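Local coordinates for protein enolase (alpha proteobacterium BAL199, PDB 3UGV) that probably acts as a magnesium-dependent lyase of the enolase superfamily, related to mandelate racemase and muconate lactonizing enzyme, at residues F[156-161]-F[336-341]; F[324-329]-F[344-349]; F[330-335]-F[373-378]; F[188-193]-F[360-365]. All blocks are in the same frame, centred on the assembly; numbering follows the deposited sequence.

Contact 1 (F[156-161]-F[336-341]); sequences GSVKAY and VMRVTE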
loop_
_atom_site.group_PDB
_atom_site.type_symbol
_atom_site.label_atom_id
_atom_site.label_comp_id
_atom_site.label_asym_id
_atom_site.label_seq_id
_atom_site.Cartn_x
_atom_site.Cartn_y
_atom_site.Cartn_z
ATOM N N GLY F 156 -35.028 24.995 10.758
ATOM C CA GLY F 156 -35.520 24.820 9.407
ATOM C C GLY F 156 -35.851 23.373 9.111
ATOM O O GLY F 156 -35.998 22.560 10.023
ATOM N N SER F 157 -35.947 23.058 7.826
ATOM C CA SER F 157 -36.359 21.740 7.361
ATOM C C SER F 157 -35.174 20.789 7.191
ATOM O O SER F 157 -34.092 21.200 6.778
ATOM C CB SER F 157 -37.111 21.865 6.027
ATOM O OG SER F 157 -38.482 22.124 6.249
ATOM N N VAL F 158 -35.397 19.519 7.514
ATOM C CA VAL F 158 -34.399 18.476 7.303
ATOM C C VAL F 158 -35.090 17.276 6.673
ATOM O O VAL F 158 -36.033 16.729 7.254
ATOM C CB VAL F 158 -33.756 18.016 8.612
ATOM C CG1 VAL F 158 -32.545 17.113 8.313
ATOM C CG2 VAL F 158 -33.348 19.206 9.458
ATOM N N LYS F 159 -34.637 16.888 5.482
ATOM C CA LYS F 159 -35.233 15.772 4.755
ATOM C C LYS F 159 -35.105 14.522 5.604
ATOM O O LYS F 159 -34.043 14.258 6.159
ATOM C CB LYS F 159 -34.535 15.571 3.401
ATOM C CG LYS F 159 -35.318 14.709 2.402
ATOM C CD LYS F 159 -34.567 14.555 1.087
ATOM C CE LYS F 159 -33.171 14.007 1.352
ATOM N NZ LYS F 159 -32.321 13.914 0.128
ATOM N N ALA F 160 -36.185 13.764 5.738
ATOM C CA ALA F 160 -36.129 12.562 6.563
ATOM C C ALA F 160 -36.694 11.368 5.825
ATOM O O ALA F 160 -37.312 11.504 4.774
ATOM C CB ALA F 160 -36.868 12.774 7.879
ATOM N N TYR F 161 -36.460 10.188 6.373
ATOM C CA TYR F 161 -37.071 8.976 5.859
ATOM C C TYR F 161 -37.693 8.263 7.036
ATOM O O TYR F 161 -37.259 8.431 8.182
ATOM C CB TYR F 161 -36.038 8.086 5.150
ATOM C CG TYR F 161 -34.964 7.472 6.055
ATOM C CD1 TYR F 161 -35.127 6.207 6.588
ATOM C CD2 TYR F 161 -33.782 8.151 6.339
ATOM C CE1 TYR F 161 -34.154 5.643 7.392
ATOM C CE2 TYR F 161 -32.807 7.593 7.129
ATOM C CZ TYR F 161 -33.003 6.336 7.653
ATOM O OH TYR F 161 -32.060 5.766 8.445
ATOM N N VAL F 336 -28.554 19.046 14.855
ATOM C CA VAL F 336 -27.167 18.967 14.377
ATOM C C VAL F 336 -27.086 18.816 12.866
ATOM O O VAL F 336 -26.102 19.234 12.260
ATOM C CB VAL F 336 -26.330 17.827 15.040
ATOM C CG1 VAL F 336 -26.212 18.047 16.527
ATOM C CG2 VAL F 336 -26.941 16.463 14.746
ATOM N N MET F 337 -28.111 18.220 12.254
ATOM C CA MET F 337 -28.129 18.091 10.787
ATOM C C MET F 337 -28.188 19.450 10.112
ATOM O O MET F 337 -27.735 19.605 8.974
ATOM C CB MET F 337 -29.280 17.201 10.294
ATOM C CG MET F 337 -29.089 15.730 10.602
ATOM S SD MET F 337 -27.877 14.976 9.511
ATOM C CE MET F 337 -28.904 14.639 8.075
ATOM N N ARG F 338 -28.737 20.434 10.825
ATOM C CA ARG F 338 -28.806 21.810 10.328
ATOM C C ARG F 338 -27.422 22.441 10.202
ATOM O O ARG F 338 -27.246 23.385 9.447
ATOM C CB ARG F 338 -29.700 22.681 11.223
ATOM C CG ARG F 338 -31.196 22.376 11.123
ATOM C CD ARG F 338 -31.763 22.720 9.752
ATOM N NE ARG F 338 -31.585 24.134 9.427
ATOM C CZ ARG F 338 -32.041 24.716 8.315
ATOM N NH1 ARG F 338 -32.712 24.014 7.409
ATOM N NH2 ARG F 338 -31.832 26.011 8.104
ATOM N N VAL F 339 -26.442 21.927 10.937
ATOM C CA VAL F 339 -25.083 22.453 10.825
ATOM C C VAL F 339 -24.084 21.386 10.409
ATOM O O VAL F 339 -22.882 21.572 10.563
ATOM C CB VAL F 339 -24.599 23.074 12.134
ATOM C CG1 VAL F 339 -25.495 24.232 12.513
ATOM C CG2 VAL F 339 -24.581 22.021 13.240
ATOM N N THR F 340 -24.579 20.271 9.886
ATOM C CA THR F 340 -23.691 19.194 9.449
ATOM C C THR F 340 -23.372 19.317 7.958
ATOM O O THR F 340 -24.256 19.251 7.090
ATOM C CB THR F 340 -24.279 17.820 9.769
ATOM O OG1 THR F 340 -24.386 17.677 11.190
ATOM C CG2 THR F 340 -23.399 16.716 9.197
ATOM N N GLU F 341 -22.096 19.506 7.674
ATOM C CA GLU F 341 -21.631 19.862 6.336
ATOM C C GLU F 341 -22.031 18.838 5.267
ATOM O O GLU F 341 -22.438 19.216 4.180
ATOM C CB GLU F 341 -20.115 20.026 6.399
ATOM C CG GLU F 341 -19.430 20.464 5.135
ATOM C CD GLU F 341 -17.915 20.390 5.279
ATOM O OE1 GLU F 341 -17.423 20.436 6.437
ATOM O OE2 GLU F 341 -17.225 20.263 4.239
#
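V158 and M337 form the tight part of this contact. CG1 of V158 lies 3.8 Å from CB of M337, and the two side chains cross at about a right angle. The other methyl, CG2 of V158, rests 3.9 Å from CD of R338. CG1 is anti to the backbone N (chi1 -170°), which gives each neighbour its own methyl. Both are buried; L346 packs on the valine and W310 on the methionine.

The looser, partly exposed side belongs to R338. Its chain bends at chi2 and chi3 and brings the guanidinium over G156, whose CA sits 3.5 Å above one face, near the rim. NH1 donates to O of S157 at 3.2 Å, and that oxygen lies in the guanidinium plane. NE donates to O of T154, while NH2 has a long, weak ion pair with E106 of the second subunit. With an alanine at R338 the guanidinium is gone, and the carbonyls of S157 and T154 would probably lose these donors.

This is helix-on-strand packing in the barrel domain of the enolase superfamily: M337 of helix 330-337 and the neighbouring R338 lie against strand 157-162.

Contact 2 (F[324-329]-F[344-349]); sequences MSTHLY and HWLEWQ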
loop_
_atom_site.group_PDB
_atom_site.type_symbol
_atom_site.label_atom_id
_atom_site.label_comp_id
_atom_site.label_asym_id
_atom_site.label_seq_id
_atom_site.Cartn_x
_atom_site.Cartn_y
_atom_site.Cartn_z
ATOM N N MET F 324 -23.364 12.005 5.580
ATOM C CA MET F 324 -23.589 11.607 6.956
ATOM C C MET F 324 -25.074 11.729 7.269
ATOM O O MET F 324 -25.684 12.765 7.002
ATOM C CB MET F 324 -22.750 12.511 7.861
ATOM C CG MET F 324 -22.825 12.241 9.340
ATOM S SD MET F 324 -21.447 13.104 10.120
ATOM C CE MET F 324 -21.846 12.972 11.854
ATOM N N SER F 325 -25.653 10.659 7.807
ATOM C CA SER F 325 -27.069 10.627 8.181
ATOM C C SER F 325 -27.157 10.371 9.674
ATOM O O SER F 325 -26.135 10.167 10.323
ATOM C CB SER F 325 -27.817 9.529 7.407
ATOM O OG SER F 325 -27.912 9.829 6.017
ATOM N N THR F 326 -28.363 10.379 10.228
ATOM C CA THR F 326 -28.520 10.165 11.663
ATOM C C THR F 326 -29.071 8.791 11.992
ATOM O O THR F 326 -29.542 8.068 11.128
ATOM C CB THR F 326 -29.466 11.195 12.317
ATOM O OG1 THR F 326 -30.772 11.090 11.727
ATOM C CG2 THR F 326 -28.930 12.608 12.145
ATOM N N HIS F 327 -29.003 8.441 13.265
ATOM C CA HIS F 327 -29.664 7.250 13.752
ATOM C C HIS F 327 -30.324 7.531 15.089
ATOM O O HIS F 327 -29.658 7.937 16.043
ATOM C CB HIS F 327 -28.684 6.110 13.915
ATOM C CG HIS F 327 -29.316 4.865 14.441
ATOM N ND1 HIS F 327 -29.122 4.418 15.730
ATOM C CD2 HIS F 327 -30.154 3.977 13.853
ATOM C CE1 HIS F 327 -29.797 3.297 15.909
ATOM N NE2 HIS F 327 -30.441 3.014 14.789
ATOM N N LEU F 328 -31.633 7.307 15.140
ATOM C CA LEU F 328 -32.460 7.631 16.295
ATOM C C LEU F 328 -32.381 9.125 16.677
ATOM O O LEU F 328 -31.801 9.945 15.943
ATOM C CB LEU F 328 -32.121 6.708 17.470
ATOM C CG LEU F 328 -32.343 5.211 17.207
ATOM C CD1 LEU F 328 -31.921 4.350 18.402
ATOM C CD2 LEU F 328 -33.802 4.941 16.840
ATOM N N TYR F 329 -32.996 9.472 17.805
ATOM C CA TYR F 329 -32.948 10.832 18.349
ATOM C C TYR F 329 -33.252 11.906 17.320
ATOM O O TYR F 329 -32.417 12.767 17.058
ATOM C CB TYR F 329 -31.583 11.109 18.985
ATOM C CG TYR F 329 -31.135 10.011 19.914
ATOM C CD1 TYR F 329 -31.460 10.049 21.259
ATOM C CD2 TYR F 329 -30.401 8.933 19.442
ATOM C CE1 TYR F 329 -31.065 9.046 22.117
ATOM C CE2 TYR F 329 -30.001 7.914 20.293
ATOM C CZ TYR F 329 -30.339 7.978 21.633
ATOM O OH TYR F 329 -29.945 6.985 22.498
ATOM N N HIS F 344 -27.075 14.250 5.087
ATOM C CA HIS F 344 -27.640 13.443 4.023
ATOM C C HIS F 344 -29.118 13.165 4.328
ATOM O O HIS F 344 -29.997 13.879 3.840
ATOM C CB HIS F 344 -26.803 12.164 3.833
ATOM C CG HIS F 344 -27.152 11.385 2.604
ATOM N ND1 HIS F 344 -26.844 10.047 2.462
ATOM C CD2 HIS F 344 -27.795 11.750 1.464
ATOM C CE1 HIS F 344 -27.277 9.623 1.287
ATOM N NE2 HIS F 344 -27.871 10.632 0.668
ATOM N N TRP F 345 -29.393 12.152 5.143
ATOM C CA TRP F 345 -30.773 11.849 5.539
ATOM C C TRP F 345 -30.919 11.841 7.051
ATOM O O TRP F 345 -29.995 11.454 7.783
ATOM C CB TRP F 345 -31.214 10.467 5.049
ATOM C CG TRP F 345 -31.432 10.294 3.571
ATOM C CD1 TRP F 345 -30.500 9.921 2.646
ATOM C CD2 TRP F 345 -32.677 10.406 2.862
ATOM N NE1 TRP F 345 -31.080 9.807 1.409
ATOM C CE2 TRP F 345 -32.416 10.103 1.510
ATOM C CE3 TRP F 345 -33.982 10.753 3.235
ATOM C CZ2 TRP F 345 -33.417 10.132 0.523
ATOM C CZ3 TRP F 345 -34.978 10.775 2.254
ATOM C CH2 TRP F 345 -34.688 10.460 0.920
ATOM N N LEU F 346 -32.102 12.232 7.515
ATOM C CA LEU F 346 -32.460 12.115 8.923
ATOM C C LEU F 346 -33.351 10.894 9.131
ATOM O O LEU F 346 -34.384 10.759 8.480
ATOM C CB LEU F 346 -33.204 13.366 9.381
ATOM C CG LEU F 346 -33.567 13.307 10.865
ATOM C CD1 LEU F 346 -33.064 14.524 11.602
ATOM C CD2 LEU F 346 -35.052 13.121 11.059
ATOM N N GLU F 347 -32.964 9.994 10.026
ATOM C CA GLU F 347 -33.821 8.852 10.301
ATOM C C GLU F 347 -34.952 9.284 11.217
ATOM O O GLU F 347 -34.698 9.801 12.301
ATOM C CB GLU F 347 -33.049 7.714 10.961
ATOM C CG GLU F 347 -33.906 6.474 11.180
ATOM C CD GLU F 347 -33.169 5.374 11.920
ATOM O OE1 GLU F 347 -33.041 4.250 11.373
ATOM O OE2 GLU F 347 -32.715 5.637 13.052
ATOM N N TRP F 348 -36.196 9.061 10.796
ATOM C CA TRP F 348 -37.330 9.462 11.616
ATOM C C TRP F 348 -38.141 8.273 12.094
ATOM O O TRP F 348 -38.414 7.347 11.333
ATOM C CB TRP F 348 -38.229 10.463 10.880
ATOM C CG TRP F 348 -39.435 10.939 11.681
ATOM C CD1 TRP F 348 -39.495 12.037 12.501
ATOM C CD2 TRP F 348 -40.741 10.332 11.734
ATOM N NE1 TRP F 348 -40.754 12.151 13.052
ATOM C CE2 TRP F 348 -41.536 11.120 12.599
ATOM C CE3 TRP F 348 -41.316 9.207 11.135
ATOM C CZ2 TRP F 348 -42.869 10.811 12.882
ATOM C CZ3 TRP F 348 -42.649 8.907 11.412
ATOM C CH2 TRP F 348 -43.405 9.701 12.282
ATOM N N GLN F 349 -38.523 8.318 13.367
ATOM C CA GLN F 349 -39.452 7.352 13.945
ATOM C C GLN F 349 -40.200 8.065 15.064
ATOM O O GLN F 349 -39.728 9.079 15.572
ATOM C CB GLN F 349 -38.713 6.118 14.471
ATOM C CG GLN F 349 -37.929 6.356 15.755
ATOM C CD GLN F 349 -36.633 7.113 15.537
ATOM O OE1 GLN F 349 -35.975 6.984 14.493
ATOM N NE2 GLN F 349 -36.253 7.913 16.526
HETATM O O HOH W 1 -25.644 8.975 4.731
HETATM O O HOH W 2 -32.658 11.027 13.447
#
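H327 and E347 lie side by side and point the same way, their ring and carboxylate planes 50° apart. CG of L328 sits over one face of the H327 ring, near its rim, and OE2 of E347 approaches CD2 of H327 obliquely at 3.2 Å. The contact lies in the enolase-superfamily barrel: strand 346-348 is a barrel strand, and 324-329 leads into helix 330-337. The H327 side chain comes within about 4 Å of a bound magnesium ion. Its ND1 is hydrogen-bonded to OD2 of D300, consistent with the His-Asp dyad of the mandelate racemase group.

At the other end of the contact CD1 of W345 lies over the centre of the H344 ring. Water 1 is at the edge of that ring and joins ND1 of H344 to OG of S325. The same OG lies near the plane of the W345 ring, at its edge.

The extended chain of E347 carries OE2 to N of L328 (2.9 Å, 163°), and OE1 forms a salt bridge with K194. N of T326 donates to O of W345 at 3.1 Å, while N of W345 donates to OG of S325 at 2.9 Å.

OG1 of T326 is gripped twice: it accepts from N of E347 at 3.0 Å and donates to water 2 at 2.6 Å. That water in turn donates to O of L328 and O of E347.

Contact 3 (F[330-335]-F[373-378]); sequences PEVGAH and PGLGLD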
loop_
_atom_site.group_PDB
_atom_site.type_symbol
_atom_site.label_atom_id
_atom_site.label_comp_id
_atom_site.label_asym_id
_atom_site.label_seq_id
_atom_site.Cartn_x
_atom_site.Cartn_y
_atom_site.Cartn_z
ATOM N N PRO F 330 -34.460 11.875 16.752
ATOM C CA PRO F 330 -34.821 12.764 15.644
ATOM C C PRO F 330 -34.703 14.229 16.035
ATOM O O PRO F 330 -34.340 15.058 15.194
ATOM C CB PRO F 330 -36.282 12.391 15.349
ATOM C CG PRO F 330 -36.432 11.031 15.884
ATOM C CD PRO F 330 -35.536 10.932 17.078
ATOM N N GLU F 331 -34.974 14.554 17.295
ATOM C CA GLU F 331 -34.881 15.957 17.719
ATOM C C GLU F 331 -33.446 16.500 17.740
ATOM O O GLU F 331 -33.156 17.479 17.054
ATOM C CB GLU F 331 -35.597 16.203 19.050
ATOM C CG GLU F 331 -37.065 15.817 19.018
ATOM C CD GLU F 331 -37.269 14.312 19.116
ATOM O OE1 GLU F 331 -36.348 13.605 19.584
ATOM O OE2 GLU F 331 -38.349 13.834 18.721
ATOM N N VAL F 332 -32.557 15.881 18.517
ATOM C CA VAL F 332 -31.149 16.264 18.490
ATOM C C VAL F 332 -30.663 16.104 17.063
ATOM O O VAL F 332 -29.933 16.946 16.526
ATOM C CB VAL F 332 -30.266 15.377 19.392
ATOM C CG1 VAL F 332 -28.840 15.902 19.396
ATOM C CG2 VAL F 332 -30.806 15.332 20.807
ATOM N N GLY F 333 -31.091 15.011 16.441
ATOM C CA GLY F 333 -30.762 14.761 15.050
ATOM C C GLY F 333 -31.035 15.943 14.130
ATOM O O GLY F 333 -30.141 16.422 13.419
ATOM N N ALA F 334 -32.274 16.424 14.128
ATOM C CA ALA F 334 -32.615 17.536 13.247
ATOM C C ALA F 334 -31.777 18.789 13.555
ATOM O O ALA F 334 -31.355 19.509 12.634
ATOM C CB ALA F 334 -34.116 17.832 13.294
ATOM N N HIS F 335 -31.510 19.033 14.837
ATOM C CA HIS F 335 -30.694 20.190 15.216
ATOM C C HIS F 335 -29.288 20.140 14.623
ATOM O O HIS F 335 -28.885 21.082 13.946
ATOM C CB HIS F 335 -30.642 20.380 16.738
ATOM C CG HIS F 335 -31.836 21.094 17.294
ATOM N ND1 HIS F 335 -31.917 22.470 17.365
ATOM C CD2 HIS F 335 -33.001 20.621 17.799
ATOM C CE1 HIS F 335 -33.078 22.813 17.891
ATOM N NE2 HIS F 335 -33.755 21.711 18.162
ATOM N N PRO F 373 -36.026 27.276 22.480
ATOM C CA PRO F 373 -34.664 27.241 23.021
ATOM C C PRO F 373 -34.231 25.800 23.238
ATOM O O PRO F 373 -35.088 24.967 23.522
ATOM C CB PRO F 373 -34.798 27.961 24.372
ATOM C CG PRO F 373 -36.128 28.651 24.328
ATOM C CD PRO F 373 -36.991 27.806 23.456
ATOM N N GLY F 374 -32.935 25.517 23.106
ATOM C CA GLY F 374 -32.421 24.159 23.236
ATOM C C GLY F 374 -33.023 23.181 22.242
ATOM O O GLY F 374 -33.145 23.476 21.048
ATOM N N LEU F 375 -33.395 22.007 22.742
ATOM C CA LEU F 375 -34.033 20.974 21.931
ATOM C C LEU F 375 -35.548 21.136 21.939
ATOM O O LEU F 375 -36.259 20.410 21.245
ATOM C CB LEU F 375 -33.681 19.588 22.464
ATOM C CG LEU F 375 -32.201 19.198 22.389
ATOM C CD1 LEU F 375 -31.938 17.970 23.225
ATOM C CD2 LEU F 375 -31.813 18.974 20.942
ATOM N N GLY F 376 -36.030 22.088 22.733
ATOM C CA GLY F 376 -37.457 22.319 22.889
ATOM C C GLY F 376 -38.246 21.104 23.350
ATOM O O GLY F 376 -39.359 20.869 22.885
ATOM N N LEU F 377 -37.675 20.321 24.255
ATOM C CA LEU F 377 -38.378 19.152 24.777
ATOM C C LEU F 377 -39.111 19.493 26.065
ATOM O O LEU F 377 -38.548 20.120 26.964
ATOM C CB LEU F 377 -37.413 17.987 25.047
ATOM C CG LEU F 377 -36.647 17.324 23.903
ATOM C CD1 LEU F 377 -35.924 16.122 24.447
ATOM C CD2 LEU F 377 -37.568 16.911 22.774
ATOM N N ASP F 378 -40.366 19.069 26.157
ATOM C CA ASP F 378 -41.108 19.158 27.410
ATOM C C ASP F 378 -41.843 17.841 27.648
ATOM O O ASP F 378 -42.607 17.371 26.791
ATOM C CB ASP F 378 -42.071 20.346 27.387
ATOM C CG ASP F 378 -41.369 21.655 27.064
ATOM O OD1 ASP F 378 -41.512 22.145 25.924
ATOM O OD2 ASP F 378 -40.658 22.186 27.941
#
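H335 and L375 are each turned with CG anti to their own carbonyl carbon (chi1 -82° and -64°), and this brings the ring and one leucine methyl, CD2, together. CD2 of L375 lies 3.7 Å from CD2 of H335. The same methyl is 3.7 Å from CA of V332, so it packs against the helix backbone itself. CD1 of L375 meets CG2 of V332 at 3.8 Å, and these two side chains cross obliquely. One turn before H335, CG of E331 touches CD2 of L377 at 3.9 Å. The E331 chain bends at chi2, and its OE1 is bonded to OH of Y74.

The H335 ring also meets the backbone of the loop. Its CE1 is 3.2 Å from O of G374, a close approach but not a hydrogen bond. Its nitrogens are satisfied elsewhere: NE2 by OH of Y360 and ND1 by N of C148. The Y360 hydroxyl also bonds O of L375, so one tyrosine bridges both sides of the contact.

The loop is shaped by a type II' beta turn from P373 to G376, closed by N of G376 on O of P373. Beyond it, R72 holds O of L377. The arrangement fits the two-domain plan of the enolase superfamily, in which the chain leaves the barrel near its end and returns to the N-terminal capping domain, here with strand 71-75.

Contact 4 (F[188-193]-F[360-365]); sequences TGFKGL and YALSDG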
loop_
_atom_site.group_PDB
_atom_site.type_symbol
_atom_site.label_atom_id
_atom_site.label_comp_id
_atom_site.label_asym_id
_atom_site.label_seq_id
_atom_site.Cartn_x
_atom_site.Cartn_y
_atom_site.Cartn_z
ATOM N N THR F 188 -46.872 15.706 0.508
ATOM C CA THR F 188 -46.557 14.754 -0.552
ATOM C C THR F 188 -45.901 13.471 -0.022
ATOM O O THR F 188 -45.583 12.575 -0.796
ATOM C CB THR F 188 -45.696 15.394 -1.661
ATOM O OG1 THR F 188 -44.504 15.939 -1.089
ATOM C CG2 THR F 188 -46.473 16.518 -2.373
ATOM N N GLY F 189 -45.687 13.397 1.290
ATOM C CA GLY F 189 -45.229 12.170 1.927
ATOM C C GLY F 189 -43.722 12.061 2.095
ATOM O O GLY F 189 -42.967 12.831 1.480
ATOM N N PHE F 190 -43.280 11.122 2.936
ATOM C CA PHE F 190 -41.846 10.832 3.034
ATOM C C PHE F 190 -41.282 10.447 1.675
ATOM O O PHE F 190 -41.952 9.778 0.884
ATOM C CB PHE F 190 -41.574 9.697 4.015
ATOM C CG PHE F 190 -41.592 10.120 5.449
ATOM C CD1 PHE F 190 -40.580 10.920 5.955
ATOM C CD2 PHE F 190 -42.607 9.704 6.299
ATOM C CE1 PHE F 190 -40.581 11.310 7.286
ATOM C CE2 PHE F 190 -42.606 10.083 7.634
ATOM C CZ PHE F 190 -41.592 10.891 8.126
ATOM N N LYS F 191 -40.048 10.855 1.406
ATOM C CA LYS F 191 -39.406 10.524 0.137
ATOM C C LYS F 191 -38.549 9.267 0.261
ATOM O O LYS F 191 -37.933 8.826 -0.714
ATOM C CB LYS F 191 -38.563 11.693 -0.358
ATOM C CG LYS F 191 -39.320 13.010 -0.540
ATOM C CD LYS F 191 -38.295 14.155 -0.747
ATOM C CE LYS F 191 -38.901 15.447 -1.304
ATOM N NZ LYS F 191 -39.827 16.159 -0.378
ATOM N N GLY F 192 -38.506 8.696 1.463
ATOM C CA GLY F 192 -37.757 7.473 1.682
ATOM C C GLY F 192 -38.324 6.694 2.853
ATOM O O GLY F 192 -38.892 7.266 3.774
ATOM N N LEU F 193 -38.174 5.378 2.802
ATOM C CA LEU F 193 -38.696 4.477 3.826
ATOM C C LEU F 193 -37.553 3.537 4.170
ATOM O O LEU F 193 -36.817 3.133 3.278
ATOM C CB LEU F 193 -39.856 3.647 3.249
ATOM C CG LEU F 193 -41.091 4.410 2.771
ATOM C CD1 LEU F 193 -42.074 3.468 2.116
ATOM C CD2 LEU F 193 -41.755 5.114 3.946
ATOM N N TYR F 360 -41.698 17.229 17.005
ATOM C CA TYR F 360 -41.484 18.139 15.879
ATOM C C TYR F 360 -42.507 17.915 14.748
ATOM O O TYR F 360 -42.989 16.805 14.541
ATOM C CB TYR F 360 -40.052 17.977 15.341
ATOM C CG TYR F 360 -38.953 18.481 16.257
ATOM C CD1 TYR F 360 -39.225 18.854 17.561
ATOM C CD2 TYR F 360 -37.631 18.594 15.805
ATOM C CE1 TYR F 360 -38.212 19.312 18.408
ATOM C CE2 TYR F 360 -36.616 19.068 16.636
ATOM C CZ TYR F 360 -36.918 19.424 17.941
ATOM O OH TYR F 360 -35.933 19.890 18.793
ATOM N N ALA F 361 -42.830 18.964 14.002
ATOM C CA ALA F 361 -43.812 18.830 12.933
ATOM C C ALA F 361 -43.177 18.324 11.646
ATOM O O ALA F 361 -41.982 18.524 11.412
ATOM C CB ALA F 361 -44.526 20.156 12.686
ATOM N N LEU F 362 -43.993 17.681 10.811
ATOM C CA LEU F 362 -43.543 17.128 9.538
ATOM C C LEU F 362 -44.207 17.834 8.371
ATOM O O LEU F 362 -45.422 18.024 8.382
ATOM C CB LEU F 362 -43.884 15.641 9.465
ATOM C CG LEU F 362 -43.058 14.678 10.326
ATOM C CD1 LEU F 362 -43.803 13.374 10.531
ATOM C CD2 LEU F 362 -41.712 14.429 9.679
ATOM N N SER F 363 -43.417 18.212 7.366
ATOM C CA SER F 363 -43.957 18.785 6.130
ATOM C C SER F 363 -43.321 18.185 4.861
ATOM O O SER F 363 -42.135 18.371 4.589
ATOM C CB SER F 363 -43.813 20.308 6.135
ATOM O OG SER F 363 -44.428 20.871 4.991
ATOM N N ASP F 364 -44.122 17.462 4.088
ATOM C CA ASP F 364 -43.651 16.811 2.861
ATOM C C ASP F 364 -42.423 15.946 3.098
ATOM O O ASP F 364 -41.514 15.915 2.270
ATOM C CB ASP F 364 -43.345 17.832 1.765
ATOM C CG ASP F 364 -44.556 18.666 1.380
ATOM O OD1 ASP F 364 -45.705 18.149 1.435
ATOM O OD2 ASP F 364 -44.342 19.847 1.017
ATOM N N GLY F 365 -42.401 15.244 4.224
ATOM C CA GLY F 365 -41.288 14.372 4.544
ATOM C C GLY F 365 -40.058 15.060 5.124
ATOM O O GLY F 365 -39.037 14.413 5.326
HETATM O O HOH W 3 -38.626 12.798 2.711
HETATM O O HOH W 4 -38.625 15.402 2.097
#
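T188 opens the contact with its backbone N, which donates to OD1 of D364 at 2.9 Å and 157°. The oxygen is met on its anti side, with the donor 32° out of the carboxylate plane. OG1 of T188 is also close to this carboxylate, packed against CB of D364 at 3.6 Å.

G189 comes next and passes its backbone close to D364 and G365. A side chain on G365 would collide with O of G189 and CA of F190, and both D364 and G365 have left-handed backbone angles. They form the turn of the hairpin between strands 361-363 and 366-368.

F190 carries the apolar part. Its CB bond points away from the hairpin, but the ring swings back. CD1 lies 3.8 Å from CA of G365, and CZ is 3.9 Å from CD2 of L362, whose side chain crosses the phenylalanine at about a right angle. W348 and A160 pack on the ring as well.

K191 is exposed. Its chain turns at chi4 (68°) so that NZ reaches O of D364, a weak bond of 3.1 Å. Water 4 bridges the same two atoms, and water 3 joins N of K191 to O of G365. N of T188 would probably lose its acceptor if an alanine stood in place of D364.

The chemistry divides by depth. F190 is buried, and its ring packs on the partly exposed L362 beside barrel strand 192-196. The polar bonds use backbone atoms, waters, the D364 carboxylate and, weakly, K191 NZ.

From the N terminus, segment 156-161 comes first and contact 1 ties it to 336-341. Contact 4 starts within that loop, at 188-193, and closes at 360-365, so the two cross. Contact 2 joins 324-329 to 344-349; it lies wholly within the span of contact 4 but crosses contact 1. Contact 3 starts at 330-335, closes last at 373-378, and crosses the other three. Contacts 1, 2 and 4 meet at one mixed sheet: Y161 pairs with L346 and W348, and A160 with G365. W348 also packs on F190 and L362. Helix 330-337 links contacts 1 and 3. Y360, on the hairpin of contact 4, bonds both sides of contact 3.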